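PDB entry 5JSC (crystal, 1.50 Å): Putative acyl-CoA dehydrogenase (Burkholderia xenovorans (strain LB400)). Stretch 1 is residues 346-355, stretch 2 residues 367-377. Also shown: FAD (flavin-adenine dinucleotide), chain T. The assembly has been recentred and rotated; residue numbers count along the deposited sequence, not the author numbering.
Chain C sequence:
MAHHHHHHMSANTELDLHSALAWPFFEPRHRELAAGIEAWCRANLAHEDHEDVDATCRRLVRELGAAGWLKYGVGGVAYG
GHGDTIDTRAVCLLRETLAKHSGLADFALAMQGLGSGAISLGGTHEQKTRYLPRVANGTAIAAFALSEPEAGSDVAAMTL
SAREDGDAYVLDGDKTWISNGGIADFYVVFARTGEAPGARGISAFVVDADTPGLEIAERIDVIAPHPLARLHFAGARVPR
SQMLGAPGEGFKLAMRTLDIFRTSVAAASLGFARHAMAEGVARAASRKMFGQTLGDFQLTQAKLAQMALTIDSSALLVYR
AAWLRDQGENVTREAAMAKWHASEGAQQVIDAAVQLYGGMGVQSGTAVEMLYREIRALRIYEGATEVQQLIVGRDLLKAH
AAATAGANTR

Stretch 1 346-355: AQQVIDAAVQ
Stretch 2, residues 367-377: AVEMLYREIRA

What fills the centre of the contact? Ile350 does, pointing its CA-to-CB bond toward the second stretch with chi1 -71° (m) and chi2 164° (t). Its CG2 lies 3.7 Å from Leu371 CB and 4.2 Å from Tyr372 CB, and comes within 3.4 Å of the backbone at Tyr372 N; its CD1 reaches 3.5 Å from Ile375 CB. A branched aliphatic side chain suits this buried place because its two ends can touch different turns of the partner helix at once. Leu371 (m, chi2 162°) and Ile375 (chi1 -169°, t; chi2 60°, p) both point toward the first stretch, and both are buried.

How do the backbones run to bring these residues together? Residues 346-355 form part of a longer helix, and a second helix starts by 367 and covers most of the other stretch. Phi/psi values stay near -65/-40, easing to -74/-24 at Ile375, and i to i+4 hydrogen bonds such as Val354 N to Ile350 O and Tyr372 N to Val368 O, both 2.9 Å, hold each backbone. The N-to-C directions differ by 150°, nearly antiparallel, with a signed crossing angle of -150°, and the axes approach to 9.0 Å. In register, CA atoms pair as Gln347 with Ile375 at 6.1 Å, Ile350 with Tyr372 at 6.0 Å, and Val354 with Val368 at 5.5 Å.

What extends the apolar packing along the helices? Near the start of the first stretch, Ala346 CB sits 3.6 Å from Ile375 CD1, a small methyl meeting the tip of a longer side chain. Toward its other end, Ala353 CB is 3.9 Å from Val368 CG1, while Val354 (chi1 169°, t) sets CG2 4.0 Å from Val368 CB, 3.6 Å from Val368 O and 4.1 Å from Tyr372 CB. Val368 takes chi1 -61° (m) and points toward the first helix. These compact side chains suit the close backbone approach here. The two stretches together bury 538 Å².

What lies at the polar edge? No hydrogen bond or salt bridge crosses between the stretches, so the polar groups here contribute packing. Gln347 starts sideways, but with chi1 179° (t), chi2 85° (p) and chi3 49° its end comes nearer: OE1 lies 3.3 Å from Arg376 CD and 3.6 Å from Ile375 CG2. Tyr372 (chi1 177°, t; chi2 79°) has CE1 4.3 Å from Gln347 NE2 and 4.1 Å from Asp351 OD1, both oblique to the ring. Asp351 has chi1 -175° (t) and chi2 80°. Arg376 (t, p, t; chi4 84°) lends its aliphatic part to the contact. Facing away from it, Arg373 NE makes a 2.8 Å salt bridge to Glu369 OE2 within the second helix, and on the first helix Gln355 O accepts a 2.8 Å hydrogen bond from FAD O3B.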

# COMPACT_ATOMS: atom_id res chain seq x y z
N ALA C 346 10.98 -0.59 8.62
CA ALA C 346 12.23 0.14 8.54
C ALA C 346 12.65 0.37 7.10
O ALA C 346 13.18 1.43 6.76
CB ALA C 346 13.34 -0.59 9.29
N GLN C 347 12.39 -0.61 6.22
CA GLN C 347 12.65 -0.41 4.80
C GLN C 347 11.92 0.82 4.29
O GLN C 347 12.50 1.65 3.59
CB GLN C 347 12.23 -1.65 4.01
CG GLN C 347 12.45 -1.54 2.49
CD GLN C 347 13.86 -1.92 2.08
OE1 GLN C 347 14.38 -2.96 2.48
NE2 GLN C 347 14.51 -1.05 1.29
N GLN C 348 10.64 0.95 4.66
CA GLN C 348 9.84 2.07 4.20
C GLN C 348 10.34 3.39 4.78
O GLN C 348 10.37 4.40 4.08
CB GLN C 348 8.38 1.86 4.59
CG GLN C 348 7.75 0.67 3.91
CD GLN C 348 6.38 0.36 4.48
OE1 GLN C 348 6.07 0.74 5.61
NE2 GLN C 348 5.56 -0.34 3.70
N VAL C 349 10.69 3.39 6.07
CA VAL C 349 11.19 4.61 6.71
C VAL C 349 12.48 5.07 6.05
O VAL C 349 12.66 6.25 5.74
CB VAL C 349 11.39 4.37 8.22
CG1 VAL C 349 12.04 5.58 8.87
CG2 VAL C 349 10.04 4.06 8.86
N ILE C 350 13.40 4.13 5.86
CA ILE C 350 14.69 4.43 5.25
C ILE C 350 14.49 4.92 3.83
O ILE C 350 15.11 5.90 3.40
CB ILE C 350 15.60 3.19 5.33
CG1 ILE C 350 16.02 2.98 6.79
CG2 ILE C 350 16.80 3.34 4.43
CD1 ILE C 350 16.59 1.59 7.05
N ASP C 351 13.61 4.27 3.08
CA ASP C 351 13.35 4.68 1.70
C ASP C 351 12.82 6.10 1.65
O ASP C 351 13.20 6.88 0.76
CB ASP C 351 12.35 3.72 1.06
CG ASP C 351 12.14 4.00 -0.39
OD1 ASP C 351 13.00 3.59 -1.20
OD2 ASP C 351 11.10 4.63 -0.72
N ALA C 352 11.94 6.46 2.59
CA ALA C 352 11.41 7.82 2.64
C ALA C 352 12.51 8.82 2.98
O ALA C 352 12.54 9.92 2.42
CB ALA C 352 10.28 7.90 3.67
N ALA C 353 13.42 8.46 3.90
CA ALA C 353 14.52 9.36 4.24
C ALA C 353 15.46 9.58 3.05
O ALA C 353 15.94 10.71 2.83
CB ALA C 353 15.29 8.82 5.45
N VAL C 354 15.74 8.53 2.28
CA VAL C 354 16.50 8.70 1.04
C VAL C 354 15.82 9.73 0.14
O VAL C 354 16.46 10.65 -0.38
CB VAL C 354 16.65 7.35 0.31
CG1 VAL C 354 17.19 7.57 -1.10
CG2 VAL C 354 17.58 6.43 1.10
N GLN C 355 14.51 9.59 -0.03
CA GLN C 355 13.78 10.48 -0.93
C GLN C 355 13.85 11.92 -0.47
O GLN C 355 13.99 12.85 -1.28
CB GLN C 355 12.33 10.01 -1.05
CG GLN C 355 11.58 10.58 -2.24
CD GLN C 355 12.05 10.03 -3.57
OE1 GLN C 355 12.87 9.10 -3.64
NE2 GLN C 355 11.52 10.59 -4.66
N ALA C 367 24.54 8.82 5.40
CA ALA C 367 23.85 7.97 6.36
C ALA C 367 22.67 7.24 5.71
O ALA C 367 22.52 6.02 5.88
CB ALA C 367 23.39 8.79 7.56
N VAL C 368 21.85 7.95 4.94
CA VAL C 368 20.65 7.29 4.43
C VAL C 368 20.99 6.32 3.30
O VAL C 368 20.32 5.29 3.15
CB VAL C 368 19.58 8.32 3.99
CG1 VAL C 368 19.15 9.18 5.18
CG2 VAL C 368 20.07 9.20 2.82
N GLU C 369 22.04 6.60 2.51
CA GLU C 369 22.44 5.64 1.48
C GLU C 369 22.94 4.35 2.12
O GLU C 369 22.64 3.25 1.64
CB GLU C 369 23.53 6.25 0.59
CG GLU C 369 23.93 5.40 -0.62
CD GLU C 369 25.01 4.38 -0.33
OE1 GLU C 369 25.74 4.51 0.69
OE2 GLU C 369 25.17 3.45 -1.14
N MET C 370 23.69 4.47 3.21
CA MET C 370 24.16 3.28 3.91
C MET C 370 22.99 2.50 4.50
O MET C 370 22.98 1.26 4.45
CB MET C 370 25.15 3.67 5.00
CG MET C 370 26.40 4.30 4.43
SD MET C 370 27.68 4.64 5.64
CE MET C 370 26.85 5.80 6.70
N LEU C 371 22.00 3.20 5.06
CA LEU C 371 20.85 2.52 5.64
C LEU C 371 20.04 1.80 4.58
O LEU C 371 19.50 0.71 4.83
CB LEU C 371 19.98 3.53 6.40
CG LEU C 371 20.63 4.05 7.68
CD1 LEU C 371 19.94 5.33 8.14
CD2 LEU C 371 20.57 3.00 8.79
N TYR C 372 19.93 2.39 3.38
CA TYR C 372 19.22 1.74 2.28
C TYR C 372 19.85 0.40 1.93
O TYR C 372 19.14 -0.57 1.60
CB TYR C 372 19.22 2.68 1.07
CG TYR C 372 18.57 2.11 -0.17
CD1 TYR C 372 17.19 2.08 -0.32
CD2 TYR C 372 19.36 1.63 -1.22
CE1 TYR C 372 16.59 1.57 -1.49
CE2 TYR C 372 18.78 1.14 -2.39
CZ TYR C 372 17.40 1.10 -2.51
OH TYR C 372 16.83 0.60 -3.66
N ARG C 373 21.18 0.31 2.00
CA ARG C 373 21.84 -0.98 1.79
C ARG C 373 21.72 -1.88 3.02
O ARG C 373 21.49 -3.09 2.87
CB ARG C 373 23.31 -0.77 1.42
CG ARG C 373 23.44 -0.10 0.05
CD ARG C 373 24.87 -0.07 -0.45
NE ARG C 373 25.60 1.02 0.16
CZ ARG C 373 26.51 0.87 1.12
NH1 ARG C 373 26.83 -0.34 1.56
NH2 ARG C 373 27.11 1.94 1.62
N GLU C 374 21.86 -1.32 4.21
CA GLU C 374 21.92 -2.13 5.42
C GLU C 374 20.60 -2.85 5.70
O GLU C 374 20.60 -4.00 6.17
CB GLU C 374 22.28 -1.23 6.61
CG GLU C 374 22.59 -2.00 7.87
CD GLU C 374 24.00 -2.57 7.84
OE1 GLU C 374 24.96 -1.78 7.72
OE2 GLU C 374 24.14 -3.80 7.92
N ILE C 375 19.47 -2.20 5.44
CA ILE C 375 18.21 -2.77 5.92
C ILE C 375 17.77 -3.98 5.10
O ILE C 375 17.05 -4.83 5.61
CB ILE C 375 17.11 -1.69 5.94
CG1 ILE C 375 15.86 -2.19 6.69
CG2 ILE C 375 16.75 -1.22 4.52
CD1 ILE C 375 16.12 -2.55 8.16
N ARG C 376 18.22 -4.09 3.84
CA ARG C 376 17.55 -5.01 2.93
C ARG C 376 17.65 -6.45 3.40
O ARG C 376 16.67 -7.21 3.31
CB ARG C 376 18.11 -4.86 1.51
CG ARG C 376 17.30 -5.60 0.44
CD ARG C 376 15.85 -5.16 0.48
NE ARG C 376 14.93 -5.92 -0.38
CZ ARG C 376 14.37 -7.07 -0.02
NH1 ARG C 376 14.69 -7.63 1.15
NH2 ARG C 376 13.50 -7.69 -0.81
N ALA C 377 18.81 -6.84 3.96
CA ALA C 377 18.98 -8.23 4.39
C ALA C 377 18.14 -8.58 5.61
O ALA C 377 17.87 -9.77 5.82
CB ALA C 377 20.45 -8.52 4.71
PA FAD T . 15.73 18.63 -3.31
O1A FAD T . 15.37 19.66 -4.33
O2A FAD T . 16.34 19.16 -2.03
O5B FAD T . 14.45 17.77 -3.00
C5B FAD T . 14.49 16.80 -1.94
C4B FAD T . 13.19 16.05 -1.99
O4B FAD T . 12.11 16.97 -1.70
C3B FAD T . 12.81 15.50 -3.36
O3B FAD T . 13.49 14.29 -3.68
C2B FAD T . 11.30 15.32 -3.22
O2B FAD T . 11.00 14.07 -2.60
C1B FAD T . 10.92 16.49 -2.29
N9A FAD T . 10.25 17.61 -2.95
C8A FAD T . 10.75 18.40 -3.95
N7A FAD T . 9.98 19.41 -4.28
C5A FAD T . 8.89 19.27 -3.43
C6A FAD T . 7.72 20.04 -3.26
N6A FAD T . 7.44 21.14 -3.98
N1A FAD T . 6.84 19.64 -2.32
C2A FAD T . 7.12 18.55 -1.60
N3A FAD T . 8.18 17.74 -1.68
C4A FAD T . 9.04 18.17 -2.61
N1 FAD T . 20.96 17.12 -12.42
C2 FAD T . 21.39 17.76 -13.55
O2 FAD T . 21.23 18.97 -13.72
N3 FAD T . 22.00 17.04 -14.54
C4 FAD T . 22.24 15.68 -14.53
O4 FAD T . 22.87 15.15 -15.44
C4X FAD T . 21.76 15.00 -13.36
N5 FAD T . 22.00 13.72 -13.24
C5X FAD T . 21.70 13.11 -12.03
C6 FAD T . 22.10 11.79 -11.83
C7 FAD T . 21.94 11.17 -10.60
C7M FAD T . 22.41 9.75 -10.41
C8 FAD T . 21.34 11.87 -9.55
C8M FAD T . 21.16 11.23 -8.19
C9 FAD T . 20.93 13.19 -9.75
C9A FAD T . 21.11 13.81 -10.98
N10 FAD T . 20.80 15.18 -11.17
C10 FAD T . 21.14 15.81 -12.34
C1' FAD T . 20.22 15.95 -10.07
C2' FAD T . 18.74 15.67 -9.83
O2' FAD T . 17.94 16.22 -10.88
C3' FAD T . 18.31 16.27 -8.49
O3' FAD T . 18.94 15.50 -7.47
C4' FAD T . 16.80 16.28 -8.24
O4' FAD T . 16.18 17.24 -9.11
C5' FAD T . 16.45 16.58 -6.80
O5' FAD T . 17.08 17.83 -6.43
P FAD T . 17.88 17.81 -5.03
O1P FAD T . 18.86 16.70 -4.96
O2P FAD T . 18.49 19.17 -4.84
O3P FAD T . 16.74 17.57 -3.94